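Local structure of trigger factor (Thermotoga maritima, 2NSA) at residues L114-A118 with L146-I150; F3-L9 with K36-I40; I98-A102 with L151-V155; V54-I58 with F80-K85. The protein probably acts as a ribosome-associated chaperone and peptidyl-prolyl cis-trans isomerase that keeps newly made proteins in an open conformation, this chain being its C-terminal chaperone domain. All coordinates share one frame. Residue numbers count along the deposited sequence, not the author numbering.

Contact 1 of 4, residues L114-A118 with L146-I150. With SO4 (sulfate ion), chain C.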
loop_
_atom_site.group_PDB
_atom_site.type_symbol
_atom_site.label_atom_id
_atom_site.label_comp_id
_atom_site.label_asym_id
_atom_site.label_seq_id
_atom_site.Cartn_x
_atom_site.Cartn_y
_atom_site.Cartn_z
ATOM N N LEU A 114 9.899 4.826 14.271
ATOM C CA LEU A 114 10.832 4.404 13.236
ATOM C C LEU A 114 11.841 3.440 13.847
ATOM O O LEU A 114 12.161 2.402 13.270
ATOM C CB LEU A 114 11.566 5.613 12.647
ATOM C CG LEU A 114 10.774 6.546 11.728
ATOM C CD1 LEU A 114 11.620 7.766 11.370
ATOM C CD2 LEU A 114 10.380 5.789 10.462
ATOM N N GLU A 115 12.339 3.793 15.027
ATOM C CA GLU A 115 13.312 2.962 15.719
ATOM C C GLU A 115 12.743 1.590 16.060
ATOM O O GLU A 115 13.407 0.576 15.857
ATOM C CB GLU A 115 13.780 3.665 16.991
ATOM C CG GLU A 115 14.768 4.783 16.736
ATOM C CD GLU A 115 14.995 5.637 17.961
ATOM O OE1 GLU A 115 15.019 5.073 19.075
ATOM O OE2 GLU A 115 15.156 6.866 17.811
ATOM N N LYS A 116 11.518 1.561 16.576
ATOM C CA LYS A 116 10.870 0.298 16.930
ATOM C C LYS A 116 10.690 -0.595 15.710
ATOM O O LYS A 116 10.927 -1.803 15.766
ATOM C CB LYS A 116 9.495 0.543 17.558
ATOM C CG LYS A 116 9.512 1.016 19.002
ATOM C CD LYS A 116 8.090 1.024 19.565
ATOM C CE LYS A 116 8.054 1.376 21.044
ATOM N NZ LYS A 116 6.663 1.326 21.582
ATOM N N GLU A 117 10.265 0.000 14.603
ATOM C CA GLU A 117 10.053 -0.769 13.390
ATOM C C GLU A 117 11.372 -1.323 12.865
ATOM O O GLU A 117 11.440 -2.459 12.402
ATOM C CB GLU A 117 9.397 0.096 12.315
ATOM C CG GLU A 117 8.679 -0.721 11.269
ATOM C CD GLU A 117 7.469 -1.419 11.846
ATOM O OE1 GLU A 117 6.484 -0.723 12.167
ATOM O OE2 GLU A 117 7.506 -2.654 11.993
ATOM N N ALA A 118 12.427 -0.517 12.929
ATOM C CA ALA A 118 13.722 -0.974 12.457
ATOM C C ALA A 118 14.167 -2.170 13.292
ATOM O O ALA A 118 14.747 -3.113 12.768
ATOM C CB ALA A 118 14.752 0.153 12.549
ATOM N N LEU A 146 10.300 3.526 5.355
ATOM C CA LEU A 146 9.825 2.981 6.621
ATOM C C LEU A 146 8.707 3.854 7.181
ATOM O O LEU A 146 7.677 3.350 7.628
ATOM C CB LEU A 146 10.970 2.911 7.632
ATOM C CG LEU A 146 10.625 2.214 8.947
ATOM C CD1 LEU A 146 10.100 0.814 8.688
ATOM C CD2 LEU A 146 11.874 2.171 9.821
ATOM N N ARG A 147 8.925 5.168 7.161
ATOM C CA ARG A 147 7.938 6.118 7.659
ATOM C C ARG A 147 6.604 5.905 6.951
ATOM O O ARG A 147 5.555 5.829 7.590
ATOM C CB ARG A 147 8.418 7.555 7.426
ATOM C CG ARG A 147 7.552 8.617 8.091
ATOM C CD ARG A 147 8.025 10.023 7.727
ATOM N NE ARG A 147 9.401 10.299 8.138
ATOM C CZ ARG A 147 9.782 10.554 9.388
ATOM N NH1 ARG A 147 8.887 10.568 10.369
ATOM N NH2 ARG A 147 11.058 10.811 9.654
ATOM N N TRP A 148 6.646 5.798 5.626
ATOM C CA TRP A 148 5.424 5.596 4.861
ATOM C C TRP A 148 4.767 4.267 5.202
ATOM O O TRP A 148 3.549 4.193 5.359
ATOM C CB TRP A 148 5.708 5.648 3.364
ATOM C CG TRP A 148 4.506 5.294 2.543
ATOM C CD1 TRP A 148 4.298 4.138 1.850
ATOM C CD2 TRP A 148 3.347 6.105 2.330
ATOM N NE1 TRP A 148 3.082 4.177 1.210
ATOM C CE2 TRP A 148 2.476 5.375 1.486
ATOM C CE3 TRP A 148 2.960 7.379 2.766
ATOM C CZ2 TRP A 148 1.239 5.877 1.069
ATOM C CZ3 TRP A 148 1.729 7.879 2.351
ATOM C CH2 TRP A 148 0.883 7.125 1.508
ATOM N N ALA A 149 5.568 3.209 5.303
ATOM C CA ALA A 149 5.018 1.897 5.636
ATOM C C ALA A 149 4.255 1.952 6.952
ATOM O O ALA A 149 3.156 1.407 7.068
ATOM C CB ALA A 149 6.128 0.866 5.732
ATOM N N ILE A 150 4.848 2.602 7.949
ATOM C CA ILE A 150 4.205 2.721 9.254
ATOM C C ILE A 150 2.928 3.554 9.177
ATOM O O ILE A 150 1.888 3.159 9.713
ATOM C CB ILE A 150 5.153 3.356 10.290
ATOM C CG1 ILE A 150 6.386 2.461 10.482
ATOM C CG2 ILE A 150 4.411 3.548 11.612
ATOM C CD1 ILE A 150 7.491 3.121 11.296
HETATM S S SO4 C . 13.774 13.491 7.314
HETATM O O1 SO4 C . 13.851 14.468 8.419
HETATM O O2 SO4 C . 13.419 12.164 7.857
HETATM O O3 SO4 C . 15.080 13.414 6.632
HETATM O O4 SO4 C . 12.742 13.921 6.347
#
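Helices 111-125 and 140-160 meet here almost at right angles, their local axes crossing at 93° with 10.2 Å between them, so the contact is confined to a small patch around one turn of each. Apolar packing dominates. Leu114 CD2 lies 3.9 Å from Leu146 CG and 4.0 Å from Ile150 CD1, which sets the Leu114 side chain against residues one turn apart on the other helix. Leu146 in turn reaches past it with CD2, 3.5 Å from Leu114 O and 4.4 Å from Ala118 CB.

Two charged side chains also pack against the apolar residues. Glu117 packs its CG 3.3 Å from Leu146 CD1, while its OE1 is 3.6 Å from Ile150 CG1. Arg147 presents one face of its guanidinium to Leu114, with NH2 3.5 Å from CD1. At its edge, NH2 donates a 3.3 Å hydrogen bond to O2 of a sulfate, probably from the crystallisation liquor, which Arg143 also binds. No hydrogen bond links the two segments.

Val109 covers Leu114, Arg147 and Ile150, and Val136 of helix 129-138 covers Ala118 and Leu146. This is an orthogonal helix-helix packing within the C-terminal chaperone domain.

Contact 2 of 4, residues F3-L9 with K36-I40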
loop_
_atom_site.group_PDB
_atom_site.type_symbol
_atom_site.label_atom_id
_atom_site.label_comp_id
_atom_site.label_asym_id
_atom_site.label_seq_id
_atom_site.Cartn_x
_atom_site.Cartn_y
_atom_site.Cartn_z
ATOM N N PHE A 3 -17.370 2.806 -5.966
ATOM C CA PHE A 3 -17.591 3.712 -4.844
ATOM C C PHE A 3 -17.250 5.158 -5.171
ATOM O O PHE A 3 -16.351 5.434 -5.964
ATOM C CB PHE A 3 -16.771 3.266 -3.632
ATOM C CG PHE A 3 -17.015 1.844 -3.229
ATOM C CD1 PHE A 3 -16.059 0.864 -3.479
ATOM C CD2 PHE A 3 -18.204 1.479 -2.608
ATOM C CE1 PHE A 3 -16.283 -0.461 -3.114
ATOM C CE2 PHE A 3 -18.439 0.158 -2.240
ATOM C CZ PHE A 3 -17.477 -0.815 -2.494
ATOM N N GLU A 4 -17.975 6.077 -4.544
ATOM C CA GLU A 4 -17.763 7.502 -4.750
ATOM C C GLU A 4 -17.272 8.157 -3.462
ATOM O O GLU A 4 -16.563 9.161 -3.500
ATOM C CB GLU A 4 -19.066 8.163 -5.208
ATOM C CG GLU A 4 -18.951 9.652 -5.507
ATOM C CD GLU A 4 -20.247 10.244 -6.031
ATOM O OE1 GLU A 4 -20.682 9.846 -7.134
ATOM O OE2 GLU A 4 -20.834 11.104 -5.340
ATOM N N THR A 5 -17.647 7.582 -2.322
ATOM C CA THR A 5 -17.245 8.124 -1.031
ATOM C C THR A 5 -16.645 7.058 -0.127
ATOM O O THR A 5 -16.913 5.868 -0.289
ATOM C CB THR A 5 -18.438 8.743 -0.288
ATOM O OG1 THR A 5 -19.348 7.705 0.099
ATOM C CG2 THR A 5 -19.161 9.737 -1.180
ATOM N N LEU A 6 -15.837 7.499 0.832
ATOM C CA LEU A 6 -15.200 6.589 1.774
ATOM C C LEU A 6 -16.274 5.868 2.580
ATOM O O LEU A 6 -16.133 4.693 2.912
ATOM C CB LEU A 6 -14.282 7.366 2.719
ATOM C CG LEU A 6 -13.503 6.544 3.751
ATOM C CD1 LEU A 6 -12.589 5.556 3.035
ATOM C CD2 LEU A 6 -12.694 7.475 4.640
ATOM N N GLU A 7 -17.351 6.583 2.890
ATOM C CA GLU A 7 -18.447 6.003 3.656
ATOM C C GLU A 7 -19.093 4.827 2.932
ATOM O O GLU A 7 -19.454 3.829 3.555
ATOM C CB GLU A 7 -19.503 7.066 3.962
ATOM C CG GLU A 7 -19.229 7.856 5.227
ATOM C CD GLU A 7 -19.086 6.958 6.446
ATOM O OE1 GLU A 7 -19.860 5.980 6.561
ATOM O OE2 GLU A 7 -18.208 7.234 7.292
ATOM N N GLN A 8 -19.250 4.945 1.617
ATOM C CA GLN A 8 -19.847 3.868 0.836
ATOM C C GLN A 8 -18.917 2.665 0.843
ATOM O O GLN A 8 -19.362 1.523 0.904
ATOM C CB GLN A 8 -20.084 4.314 -0.605
ATOM C CG GLN A 8 -21.084 5.444 -0.753
ATOM C CD GLN A 8 -21.237 5.891 -2.195
ATOM O OE1 GLN A 8 -20.267 6.294 -2.837
ATOM N NE2 GLN A 8 -22.460 5.823 -2.711
ATOM N N LEU A 9 -17.618 2.934 0.784
ATOM C CA LEU A 9 -16.618 1.876 0.783
ATOM C C LEU A 9 -16.672 1.113 2.102
ATOM O O LEU A 9 -16.756 -0.113 2.115
ATOM C CB LEU A 9 -15.224 2.479 0.568
ATOM C CG LEU A 9 -14.051 1.531 0.287
ATOM C CD1 LEU A 9 -12.886 2.312 -0.313
ATOM C CD2 LEU A 9 -13.631 0.828 1.556
ATOM N N LYS A 36 -9.949 -1.234 -3.004
ATOM C CA LYS A 36 -11.054 -0.341 -3.331
ATOM C C LYS A 36 -10.765 1.146 -3.159
ATOM O O LYS A 36 -11.415 1.981 -3.788
ATOM C CB LYS A 36 -12.286 -0.721 -2.503
ATOM C CG LYS A 36 -12.842 -2.101 -2.817
ATOM C CD LYS A 36 -13.258 -2.210 -4.277
ATOM C CE LYS A 36 -13.889 -3.564 -4.572
ATOM N NZ LYS A 36 -14.301 -3.692 -5.995
ATOM N N LEU A 37 -9.788 1.478 -2.321
ATOM C CA LEU A 37 -9.449 2.877 -2.076
ATOM C C LEU A 37 -9.258 3.757 -3.318
ATOM O O LEU A 37 -9.719 4.893 -3.344
ATOM C CB LEU A 37 -8.209 2.970 -1.173
ATOM C CG LEU A 37 -8.460 2.745 0.324
ATOM C CD1 LEU A 37 -7.139 2.761 1.089
ATOM C CD2 LEU A 37 -9.390 3.838 0.852
ATOM N N PRO A 38 -8.589 3.249 -4.367
ATOM C CA PRO A 38 -8.388 4.072 -5.568
ATOM C C PRO A 38 -9.676 4.615 -6.192
ATOM O O PRO A 38 -9.656 5.629 -6.889
ATOM C CB PRO A 38 -7.660 3.123 -6.525
ATOM C CG PRO A 38 -6.936 2.200 -5.615
ATOM C CD PRO A 38 -7.948 1.933 -4.522
ATOM N N GLU A 39 -10.789 3.939 -5.937
ATOM C CA GLU A 39 -12.076 4.337 -6.502
ATOM C C GLU A 39 -12.668 5.649 -5.995
ATOM O O GLU A 39 -13.515 6.240 -6.665
ATOM C CB GLU A 39 -13.091 3.214 -6.289
ATOM C CG GLU A 39 -12.863 2.003 -7.177
ATOM C CD GLU A 39 -13.777 0.842 -6.832
ATOM O OE1 GLU A 39 -14.920 1.094 -6.394
ATOM O OE2 GLU A 39 -13.355 -0.322 -7.011
ATOM N N ILE A 40 -12.221 6.114 -4.835
ATOM C CA ILE A 40 -12.767 7.340 -4.264
ATOM C C ILE A 40 -11.939 8.600 -4.470
ATOM O O ILE A 40 -12.124 9.594 -3.764
ATOM C CB ILE A 40 -13.032 7.167 -2.757
ATOM C CG1 ILE A 40 -11.714 6.957 -2.007
ATOM C CG2 ILE A 40 -13.951 5.972 -2.539
ATOM C CD1 ILE A 40 -11.865 6.964 -0.496
#
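Leu9 and Ile40 occupy the middle of this contact between the chain's N-terminal segment and the turn after helix 25-36. Leu9 CD1 lies 4.0 Å from Leu37 CD2 and 4.4 Å from Ile40 CG2, and also rests on the backbone, 3.7 Å from Lys36 C. Leu6 adds its CD1 at 3.9 Å from Ile40 CD1 and 4.2 Å from Leu37 CD2. Ile40 CG2 reaches back to the non-helical start of the segment, 4.1 Å from Phe3 CB and 3.7 Å from Thr5 O.

Further out, the Phe3 ring meets the aliphatic part of Lys36 along its edge, CE1 to CD at 3.7 Å. Beside it Phe3 N donates a hydrogen bond to Glu39 OE1 at 3.0 Å, although the position of that oxygen is less certain. Glu39 OE2 also forms a long salt bridge with Lys36 NZ, 3.6 Å away.

The start of helix 6-12 is fixed by a capping box: Gln8 N donates to Thr5 OG1 (3.2 Å), and Gln8 OE1 accepts from Thr5 N (3.0 Å). Gln8 OE1 also accepts from Glu4 N (2.9 Å), drawing in the residue before the cap.

The apolar contacts and the Phe3-Glu39 bond join this helix start to the 3-10 turn 37-39, and both pack onto the long helices: Leu6 touches Leu101 of helix 77-105 and Leu159 of helix 140-160, while Leu37 touches Val97 and Leu156 of the same two helices.

Contact 3 of 4, residues I98-A102 with L151-V155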
loop_
_atom_site.group_PDB
_atom_site.type_symbol
_atom_site.label_atom_id
_atom_site.label_comp_id
_atom_site.label_asym_id
_atom_site.label_seq_id
_atom_site.Cartn_x
_atom_site.Cartn_y
_atom_site.Cartn_z
ATOM N N ILE A 98 -4.347 7.656 0.968
ATOM C CA ILE A 98 -3.761 7.317 2.264
ATOM C C ILE A 98 -3.115 8.535 2.906
ATOM O O ILE A 98 -3.300 8.800 4.107
ATOM C CB ILE A 98 -2.727 6.171 2.115
ATOM C CG1 ILE A 98 -3.471 4.877 1.777
ATOM C CG2 ILE A 98 -1.922 5.998 3.400
ATOM C CD1 ILE A 98 -2.610 3.789 1.187
ATOM N N GLU A 99 -2.375 9.291 2.104
ATOM C CA GLU A 99 -1.704 10.487 2.612
ATOM C C GLU A 99 -2.729 11.508 3.111
ATOM O O GLU A 99 -2.570 12.082 4.196
ATOM C CB GLU A 99 -0.815 11.100 1.523
ATOM C CG GLU A 99 0.156 12.130 2.064
ATOM C CD GLU A 99 1.280 12.444 1.090
ATOM O OE1 GLU A 99 2.222 11.624 0.957
ATOM O OE2 GLU A 99 1.212 13.511 0.455
ATOM N N VAL A 100 -3.790 11.711 2.335
ATOM C CA VAL A 100 -4.834 12.654 2.724
ATOM C C VAL A 100 -5.556 12.186 3.981
ATOM O O VAL A 100 -5.852 13.000 4.855
ATOM C CB VAL A 100 -5.865 12.865 1.597
ATOM C CG1 VAL A 100 -7.058 13.672 2.118
ATOM C CG2 VAL A 100 -5.217 13.624 0.447
ATOM N N LEU A 101 -5.853 10.894 4.080
ATOM C CA LEU A 101 -6.538 10.415 5.279
ATOM C C LEU A 101 -5.637 10.588 6.497
ATOM O O LEU A 101 -6.119 10.904 7.588
ATOM C CB LEU A 101 -6.961 8.946 5.132
ATOM C CG LEU A 101 -8.112 8.751 4.136
ATOM C CD1 LEU A 101 -8.325 7.273 3.847
ATOM C CD2 LEU A 101 -9.384 9.377 4.708
ATOM N N ALA A 102 -4.332 10.408 6.325
ATOM C CA ALA A 102 -3.430 10.573 7.462
ATOM C C ALA A 102 -3.491 12.023 7.923
ATOM O O ALA A 102 -3.534 12.298 9.122
ATOM C CB ALA A 102 -2.001 10.195 7.085
ATOM N N LEU A 151 3.007 4.698 8.500
ATOM C CA LEU A 151 1.863 5.596 8.357
ATOM C C LEU A 151 0.689 4.906 7.671
ATOM O O LEU A 151 -0.451 4.989 8.133
ATOM C CB LEU A 151 2.265 6.836 7.549
ATOM C CG LEU A 151 1.217 7.938 7.433
ATOM C CD1 LEU A 151 1.147 8.687 8.771
ATOM C CD2 LEU A 151 1.603 8.911 6.332
ATOM N N LYS A 152 0.977 4.239 6.559
ATOM C CA LYS A 152 -0.030 3.529 5.788
ATOM C C LYS A 152 -0.699 2.450 6.629
ATOM O O LYS A 152 -1.924 2.315 6.608
ATOM C CB LYS A 152 0.630 2.915 4.554
ATOM C CG LYS A 152 -0.265 2.047 3.706
ATOM C CD LYS A 152 0.495 1.624 2.456
ATOM C CE LYS A 152 -0.353 0.801 1.526
ATOM N NZ LYS A 152 0.479 0.298 0.394
ATOM N N ARG A 153 0.095 1.692 7.381
ATOM C CA ARG A 153 -0.471 0.644 8.224
ATOM C C ARG A 153 -1.404 1.235 9.275
ATOM O O ARG A 153 -2.477 0.689 9.534
ATOM C CB ARG A 153 0.630 -0.169 8.921
ATOM C CG ARG A 153 0.086 -1.281 9.818
ATOM C CD ARG A 153 -0.856 -2.219 9.058
ATOM N NE ARG A 153 -0.163 -3.119 8.140
ATOM C CZ ARG A 153 0.618 -4.128 8.518
ATOM N NH1 ARG A 153 0.816 -4.375 9.807
ATOM N NH2 ARG A 153 1.193 -4.900 7.603
ATOM N N LYS A 154 -1.011 2.355 9.869
ATOM C CA LYS A 154 -1.847 2.976 10.886
ATOM C C LYS A 154 -3.154 3.492 10.293
ATOM O O LYS A 154 -4.216 3.328 10.888
ATOM C CB LYS A 154 -1.072 4.095 11.586
ATOM C CG LYS A 154 0.067 3.533 12.427
ATOM C CD LYS A 154 1.153 4.543 12.728
ATOM C CE LYS A 154 0.637 5.675 13.571
ATOM N NZ LYS A 154 1.760 6.505 14.086
ATOM N N VAL A 155 -3.085 4.097 9.113
ATOM C CA VAL A 155 -4.291 4.605 8.480
ATOM C C VAL A 155 -5.230 3.456 8.123
ATOM O O VAL A 155 -6.431 3.525 8.393
ATOM C CB VAL A 155 -3.957 5.434 7.217
ATOM C CG1 VAL A 155 -5.235 5.797 6.462
ATOM C CG2 VAL A 155 -3.219 6.704 7.624
#
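Val155 spreads its two methyl groups over helix 77-105, CG1 lying 3.8 Å from Leu101 CB and CG2 3.7 Å from Ala102 CB. Its CG2 also comes within 4.1 Å of Ile98 O, so this one valine spans a full turn of the opposing helix. The small Ala102 allows close approach: its CA is 6.1 Å from that of Val155, and its CB also meets Leu151 CD1 at 3.9 Å. At the other end, Ile98 CD1 packs 3.8 Å from CE of Lys152, whose extended chain contributes methylene surface.

No hydrogen bond crosses the interface, and the local axes pass 9.7 Å apart at 70°. Leu34 of helix 25-36 covers Ile98 and Lys152, Leu159 adjoins Leu101, and Ile107 and Val109 of the loop after helix 77-105 lie against Leu151.

This steep crossing joins the later part of helix 77-105 to helix 140-160 in the core of the C-terminal chaperone domain.

Contact 4 of 4, residues V54-I58 with F80-K85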
loop_
_atom_site.group_PDB
_atom_site.type_symbol
_atom_site.label_atom_id
_atom_site.label_comp_id
_atom_site.label_asym_id
_atom_site.label_seq_id
_atom_site.Cartn_x
_atom_site.Cartn_y
_atom_site.Cartn_z
ATOM N N VAL A 54 5.561 3.075 -16.462
ATOM C CA VAL A 54 5.451 1.686 -16.892
ATOM C C VAL A 54 6.834 1.214 -17.361
ATOM O O VAL A 54 7.268 0.114 -17.018
ATOM C CB VAL A 54 4.403 1.542 -18.027
ATOM C CG1 VAL A 54 4.496 0.155 -18.672
ATOM C CG2 VAL A 54 3.006 1.758 -17.463
ATOM N N ASN A 55 7.542 2.045 -18.121
ATOM C CA ASN A 55 8.874 1.655 -18.594
ATOM C C ASN A 55 9.836 1.411 -17.449
ATOM O O ASN A 55 10.605 0.449 -17.465
ATOM C CB ASN A 55 9.506 2.721 -19.484
ATOM C CG ASN A 55 8.724 2.972 -20.732
ATOM O OD1 ASN A 55 8.143 2.054 -21.310
ATOM N ND2 ASN A 55 8.716 4.222 -21.178
ATOM N N GLU A 56 9.809 2.294 -16.460
ATOM C CA GLU A 56 10.703 2.167 -15.322
ATOM C C GLU A 56 10.426 0.908 -14.513
ATOM O O GLU A 56 11.358 0.270 -14.013
ATOM C CB GLU A 56 10.610 3.433 -14.471
ATOM C CG GLU A 56 10.915 4.675 -15.308
ATOM C CD GLU A 56 10.792 5.977 -14.540
ATOM O OE1 GLU A 56 9.789 6.155 -13.820
ATOM O OE2 GLU A 56 11.697 6.829 -14.676
ATOM N N ALA A 57 9.152 0.532 -14.410
ATOM C CA ALA A 57 8.759 -0.674 -13.680
ATOM C C ALA A 57 9.269 -1.897 -14.436
ATOM O O ALA A 57 9.759 -2.856 -13.836
ATOM C CB ALA A 57 7.245 -0.742 -13.548
ATOM N N ILE A 58 9.150 -1.847 -15.759
ATOM C CA ILE A 58 9.605 -2.945 -16.600
ATOM C C ILE A 58 11.127 -3.044 -16.557
ATOM O O ILE A 58 11.678 -4.142 -16.495
ATOM C CB ILE A 58 9.116 -2.767 -18.047
ATOM C CG1 ILE A 58 7.622 -3.096 -18.118
ATOM C CG2 ILE A 58 9.920 -3.660 -18.993
ATOM C CD1 ILE A 58 6.972 -2.799 -19.462
ATOM N N PHE A 80 0.356 -6.456 -21.292
ATOM C CA PHE A 80 1.013 -6.335 -19.995
ATOM C C PHE A 80 1.227 -4.867 -19.636
ATOM O O PHE A 80 0.992 -4.458 -18.496
ATOM C CB PHE A 80 2.355 -7.066 -19.994
ATOM C CG PHE A 80 3.126 -6.898 -18.714
ATOM C CD1 PHE A 80 2.580 -7.310 -17.500
ATOM C CD2 PHE A 80 4.382 -6.305 -18.714
ATOM C CE1 PHE A 80 3.279 -7.131 -16.300
ATOM C CE2 PHE A 80 5.089 -6.123 -17.519
ATOM C CZ PHE A 80 4.533 -6.538 -16.312
ATOM N N ARG A 81 1.673 -4.072 -20.604
ATOM C CA ARG A 81 1.888 -2.650 -20.344
ATOM C C ARG A 81 0.570 -1.979 -19.970
ATOM O O ARG A 81 0.527 -1.152 -19.055
ATOM C CB ARG A 81 2.501 -1.959 -21.564
ATOM C CG ARG A 81 3.992 -2.215 -21.739
ATOM C CD ARG A 81 4.539 -1.499 -22.978
ATOM N NE ARG A 81 5.942 -1.818 -23.223
ATOM C CZ ARG A 81 6.972 -1.220 -22.630
ATOM N NH1 ARG A 81 6.772 -0.250 -21.747
ATOM N NH2 ARG A 81 8.211 -1.605 -22.913
ATOM N N GLU A 82 -0.506 -2.347 -20.662
ATOM C CA GLU A 82 -1.822 -1.771 -20.374
ATOM C C GLU A 82 -2.239 -2.085 -18.939
ATOM O O GLU A 82 -2.765 -1.218 -18.230
ATOM C CB GLU A 82 -2.878 -2.313 -21.353
ATOM C CG GLU A 82 -2.866 -1.657 -22.741
ATOM C CD GLU A 82 -3.594 -2.476 -23.809
ATOM O OE1 GLU A 82 -4.646 -3.080 -23.503
ATOM O OE2 GLU A 82 -3.118 -2.505 -24.965
ATOM N N GLU A 83 -2.016 -3.323 -18.511
ATOM C CA GLU A 83 -2.377 -3.719 -17.154
ATOM C C GLU A 83 -1.519 -3.001 -16.126
ATOM O O GLU A 83 -2.021 -2.505 -15.112
ATOM C CB GLU A 83 -2.221 -5.227 -16.956
ATOM C CG GLU A 83 -2.447 -5.642 -15.509
ATOM C CD GLU A 83 -2.744 -7.112 -15.351
ATOM O OE1 GLU A 83 -3.577 -7.639 -16.123
ATOM O OE2 GLU A 83 -2.156 -7.738 -14.446
ATOM N N LEU A 84 -0.219 -2.958 -16.390
ATOM C CA LEU A 84 0.716 -2.311 -15.488
ATOM C C LEU A 84 0.403 -0.826 -15.357
ATOM O O LEU A 84 0.555 -0.244 -14.277
ATOM C CB LEU A 84 2.150 -2.513 -15.988
ATOM C CG LEU A 84 3.299 -2.056 -15.090
ATOM C CD1 LEU A 84 3.118 -2.606 -13.683
ATOM C CD2 LEU A 84 4.622 -2.528 -15.688
ATOM N N LYS A 85 -0.048 -0.208 -16.445
ATOM C CA LYS A 85 -0.373 1.213 -16.396
ATOM C C LYS A 85 -1.536 1.444 -15.440
ATOM O O LYS A 85 -1.521 2.384 -14.643
ATOM C CB LYS A 85 -0.744 1.746 -17.783
ATOM C CG LYS A 85 -0.993 3.255 -17.789
ATOM C CD LYS A 85 -1.496 3.761 -19.137
ATOM C CE LYS A 85 -0.465 3.579 -20.244
ATOM N NZ LYS A 85 -1.001 4.134 -21.525
HETATM O O HOH W 1 10.433 -0.449 -21.066
#
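Arg81 is extended through chi2 and chi3, both t, and this carries its guanidinium across to helix 47-64. There NH1 donates a 2.7 Å hydrogen bond to Asn55 OD1, near the guanidinium plane, while Ile58 CD1 lies over one face, 3.4 Å from NH1. The m rotamer of Asn55 brings its amide within reach although its CA-to-CB bond points away. A water accepts from Arg81 NH2 (3.1 Å) and donates weakly to Asn55 OD1 (3.4 Å).

Beside these polar contacts, Leu84 in its t,p conformation directs CD2 between Val54 CG1 (4.0 Å), Ala57 CB (3.8 Å) and Ile58 CG1 (3.9 Å). Val54, with chi1 t, sets CG2 3.6 Å from Lys85 CA, while the end of the Lys85 side chain turns off from segment 54-58. Ile58 CG1 also meets Phe80 CE2 at 4.0 Å.

Glu77 forms a salt bridge with Arg81 NE. With local axes at 108° and 10.1 Å apart, the crossing joins the N-terminal part of helix 77-105 to helix 47-64 in the C-terminal chaperone domain; helix 67-72, on the connection between them, extends the apolar cluster through Tyr67, which touches Ile58 and Phe80.

Overall arrangement
From the N terminus, contact 2 closes the first loop, returning the turn after helix 25-36 to the start of the chain. Contact 4 follows in series, folding helix 47-64 onto the early part of the long helix 77-105. Later on that same helix, contact 3 begins, closing a loop of 48 residues with helix 140-160; contact 1 falls within this loop, joining helix 111-125 to an earlier turn of helix 140-160. Trp148 links contacts 1 and 3 by packing on Ile98, and Leu6 joins contact 2 to contact 3 through Leu101. Contact 4 stands apart, its centre about 26 Å from that of contact 3, yet helix 77-105 runs through both.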